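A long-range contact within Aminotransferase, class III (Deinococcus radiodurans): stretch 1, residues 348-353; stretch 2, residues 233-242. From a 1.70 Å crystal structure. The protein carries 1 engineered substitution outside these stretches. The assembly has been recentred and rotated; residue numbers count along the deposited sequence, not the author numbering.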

ATOM      1  N   GLY C 348      23.952 -11.463 -14.318  1.00 23.50           N
ATOM      2  CA  GLY C 348      23.607 -11.660 -12.926  1.00 22.06           C
ATOM      3  C   GLY C 348      24.483 -10.911 -11.946  1.00 22.64           C
ATOM      4  O   GLY C 348      25.694 -10.787 -12.140  1.00 22.46           O
ATOM      5  N   THR C 349      23.855 -10.380 -10.903  1.00 20.84           N
ATOM      6  CA  THR C 349      24.555  -9.677  -9.835  1.00 21.86           C
ATOM      7  C   THR C 349      23.899 -10.259  -8.588  1.00 22.82           C
ATOM      8  O   THR C 349      22.741  -9.967  -8.306  1.00 19.70           O
ATOM      9  CB  THR C 349      24.317  -8.143  -9.881  1.00 22.51           C
ATOM     10  OG1 THR C 349      24.774  -7.615 -11.132  1.00 23.31           O
ATOM     11  CG2 THR C 349      25.096  -7.462  -8.773  1.00 22.46           C
ATOM     12  N   GLY C 350      24.627 -11.096  -7.855  1.00 22.31           N
ATOM     13  CA  GLY C 350      24.038 -11.726  -6.687  1.00 23.50           C
ATOM     14  C   GLY C 350      22.921 -12.631  -7.193  1.00 22.50           C
ATOM     15  O   GLY C 350      23.098 -13.330  -8.190  1.00 24.21           O
ATOM     16  N   LEU C 351      21.763 -12.615  -6.534  1.00 20.98           N
ATOM     17  CA  LEU C 351      20.655 -13.451  -6.974  1.00 21.18           C
ATOM     18  C   LEU C 351      19.586 -12.714  -7.777  1.00 21.00           C
ATOM     19  O   LEU C 351      18.390 -12.996  -7.667  1.00 20.98           O
ATOM     20  CB  LEU C 351      20.027 -14.192  -5.787  1.00 21.04           C
ATOM     21  CG  LEU C 351      20.747 -15.500  -5.414  1.00 20.65           C
ATOM     22  CD1 LEU C 351      20.182 -16.073  -4.116  1.00 21.90           C
ATOM     23  CD2 LEU C 351      20.596 -16.504  -6.557  1.00 20.45           C
ATOM     24  N   LEU C 352      20.033 -11.747  -8.572  1.00 20.40           N
ATOM     25  CA  LEU C 352      19.158 -11.011  -9.476  1.00 20.14           C
ATOM     26  C   LEU C 352      19.802 -11.322 -10.826  1.00 20.86           C
ATOM     27  O   LEU C 352      20.883 -10.822 -11.137  1.00 20.91           O
ATOM     28  CB  LEU C 352      19.190  -9.508  -9.190  1.00 20.78           C
ATOM     29  CG  LEU C 352      18.402  -8.641 -10.176  1.00 22.44           C
ATOM     30  CD1 LEU C 352      17.019  -9.225 -10.373  1.00 25.54           C
ATOM     31  CD2 LEU C 352      18.310  -7.210  -9.659  1.00 24.36           C
ATOM     32  N   LEU C 353      19.156 -12.173 -11.615  1.00 22.56           N
ATOM     33  CA  LEU C 353      19.723 -12.569 -12.899  1.00 22.08           C
ATOM     34  C   LEU C 353      18.757 -12.366 -14.051  1.00 23.02           C
ATOM     35  O   LEU C 353      17.550 -12.256 -13.849  1.00 23.47           O
ATOM     36  CB  LEU C 353      20.154 -14.039 -12.851  1.00 21.82           C
ATOM     37  CG  LEU C 353      21.100 -14.446 -11.716  1.00 23.22           C
ATOM     38  CD1 LEU C 353      20.295 -14.966 -10.524  1.00 21.35           C
ATOM     39  CD2 LEU C 353      22.057 -15.517 -12.214  1.00 22.58           C
TER
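Stretch 2 233-242: VMSGMGRCGS

What shape does each stretch bring to the contact? Stretch 1 is a hairpin: two short strand segments joined by a type II' turn from Thr349 to Leu352, closed by Thr349 N to Leu352 O at 3.0 Å and Leu352 N to Thr349 O at 3.3 Å. Stretch 2 has no regular helix or strand. It folds through a type I' turn from Gly236 to Arg239 and an overlapping type I turn from Gly238 to Gly241, the latter closed by Gly241 N to Gly238 O at 2.9 Å. Turn thus packs on turn, with Gly350 CA 3.8 Å from Cys240 CA.

Which donors and acceptors are satisfied across the contact? Leu351 supplies both its backbone groups to Arg239. Leu351 N donates to Arg239 O at 2.8 Å, while Leu351 O, at the guanidinium edge near the plane, accepts from Arg239 NH2 at 3.0 Å and, weakly, from Arg239 NE at 3.3 Å. The position of NH2 is somewhat less sure. NH1 and NH2 are also hydrogen-bonded elsewhere in the structure.

What else does Thr349 O meet? Besides accepting the hairpin's own bond from Leu352 N, Thr349 O receives a CA-H...O contact from Cys240 CA at 3.4 Å.

Why can the backbones come so close at Gly350? Gly350 CA lies 3.6 Å from Cys240 C, and an ideal CB there would point into stretch 2, clashing with Cys240 C, Gly241 N and Arg239 O. Its positive phi independently favours glycine.

What packs around these polar links? Leu352 CB rests 3.8 Å from Cys240 SG, and Leu352 CD1 reaches Met234 SD at 4.3 Å. Thr349 CG2 adds a contact to Cys240 CB at 3.8 Å, so the Cys240 side chain touches residues at both ends of the hairpin turn.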

ATOM      1  N   VAL C 233      14.289  -0.917  -4.652  1.00 18.45           N
ATOM      2  CA  VAL C 233      13.087  -1.685  -4.336  1.00 21.98           C
ATOM      3  C   VAL C 233      13.258  -3.162  -4.677  1.00 22.34           C
ATOM      4  O   VAL C 233      12.769  -4.031  -3.959  1.00 24.97           O
ATOM      5  CB  VAL C 233      11.845  -1.113  -5.062  1.00 22.13           C
ATOM      6  CG1 VAL C 233      10.637  -2.005  -4.819  1.00 24.34           C
ATOM      7  CG2 VAL C 233      11.554   0.294  -4.548  1.00 22.57           C
ATOM      8  N   MET C 234      13.964  -3.455  -5.762  1.00 21.95           N
ATOM      9  CA  MET C 234      14.173  -4.844  -6.146  1.00 23.38           C
ATOM     10  C   MET C 234      15.583  -5.355  -5.868  1.00 23.72           C
ATOM     11  O   MET C 234      15.766  -6.523  -5.522  1.00 25.32           O
ATOM     12  CB  MET C 234      13.866  -5.032  -7.629  1.00 25.16           C
ATOM     13  CG  MET C 234      13.975  -6.471  -8.087  1.00 29.20           C
ATOM     14  SD  MET C 234      13.552  -6.665  -9.829  1.00 34.97           S
ATOM     15  CE  MET C 234      11.894  -5.884  -9.831  1.00 28.57           C
ATOM     16  N   SER C 235      16.568  -4.474  -6.004  1.00 22.53           N
ATOM     17  CA  SER C 235      17.972  -4.840  -5.822  1.00 22.83           C
ATOM     18  C   SER C 235      18.516  -4.787  -4.404  1.00 23.78           C
ATOM     19  O   SER C 235      19.635  -5.247  -4.154  1.00 24.14           O
ATOM     20  CB  SER C 235      18.847  -3.938  -6.692  1.00 22.64           C
ATOM     21  OG  SER C 235      18.772  -2.593  -6.236  1.00 21.92           O
ATOM     22  N   GLY C 236      17.743  -4.225  -3.479  1.00 23.45           N
ATOM     23  CA  GLY C 236      18.216  -4.101  -2.113  1.00 23.02           C
ATOM     24  C   GLY C 236      18.038  -5.283  -1.179  1.00 22.50           C
ATOM     25  O   GLY C 236      17.552  -6.348  -1.563  1.00 22.46           O
ATOM     26  N   MET C 237      18.468  -5.072   0.062  1.00 21.16           N
ATOM     27  CA  MET C 237      18.384  -6.046   1.142  1.00 22.11           C
ATOM     28  C   MET C 237      19.048  -7.403   0.897  1.00 22.99           C
ATOM     29  O   MET C 237      18.486  -8.449   1.229  1.00 23.73           O
ATOM     30  CB  MET C 237      16.916  -6.232   1.560  1.00 23.93           C
ATOM     31  CG  MET C 237      16.228  -4.925   2.016  1.00 25.65           C
ATOM     32  SD  MET C 237      17.145  -3.917   3.245  1.00 18.50           S
ATOM     33  CE  MET C 237      17.861  -2.709   2.183  1.00 32.07           C
ATOM     34  N   GLY C 238      20.252  -7.373   0.328  1.00 22.30           N
ATOM     35  CA  GLY C 238      21.003  -8.593   0.080  1.00 23.22           C
ATOM     36  C   GLY C 238      20.787  -9.288  -1.249  1.00 24.46           C
ATOM     37  O   GLY C 238      21.584 -10.139  -1.644  1.00 24.25           O
ATOM     38  N   ARG C 239      19.709  -8.925  -1.934  1.00 23.99           N
ATOM     39  CA  ARG C 239      19.348  -9.506  -3.223  1.00 23.83           C
ATOM     40  C   ARG C 239      20.539  -9.638  -4.183  1.00 22.81           C
ATOM     41  O   ARG C 239      20.744 -10.687  -4.801  1.00 22.35           O
ATOM     42  CB  ARG C 239      18.263  -8.637  -3.870  1.00 26.27           C
ATOM     43  CG  ARG C 239      17.591  -9.222  -5.097  1.00 30.66           C
ATOM     44  CD  ARG C 239      16.459 -10.165  -4.698  1.00 32.87           C
ATOM     45  NE  ARG C 239      16.688 -11.462  -5.291  1.00 33.71           N
ATOM     46  CZ  ARG C 239      15.995 -12.562  -5.038  1.00 29.59           C
ATOM     47  NH1 ARG C 239      14.978 -12.565  -4.177  1.00 25.71           N
ATOM     48  NH2 ARG C 239      16.352 -13.675  -5.644  1.00 29.54           N
ATOM     49  N   CYS C 240      21.320  -8.572  -4.301  1.00 21.91           N
ATOM     50  CA  CYS C 240      22.461  -8.567  -5.208  1.00 21.29           C
ATOM     51  C   CYS C 240      23.811  -8.854  -4.555  1.00 22.93           C
ATOM     52  O   CYS C 240      24.850  -8.431  -5.065  1.00 24.11           O
ATOM     53  CB  CYS C 240      22.515  -7.228  -5.948  1.00 20.92           C
ATOM     54  SG  CYS C 240      21.134  -6.981  -7.104  1.00 22.13           S
ATOM     55  N   GLY C 241      23.792  -9.573  -3.435  1.00 23.39           N
ATOM     56  CA  GLY C 241      25.027  -9.917  -2.745  1.00 22.96           C
ATOM     57  C   GLY C 241      25.654  -8.802  -1.929  1.00 25.06           C
ATOM     58  O   GLY C 241      26.842  -8.861  -1.596  1.00 24.35           O
ATOM     59  N   SER C 242      24.854  -7.793  -1.600  1.00 23.87           N
ATOM     60  CA  SER C 242      25.302  -6.641  -0.818  1.00 25.31           C
ATOM     61  C   SER C 242      24.066  -6.064  -0.114  1.00 24.25           C
ATOM     62  O   SER C 242      22.954  -6.175  -0.634  1.00 24.39           O
ATOM     63  CB  SER C 242      25.917  -5.595  -1.759  1.00 26.88           C
ATOM     64  OG  SER C 242      26.278  -4.406  -1.076  1.00 29.43           O
TER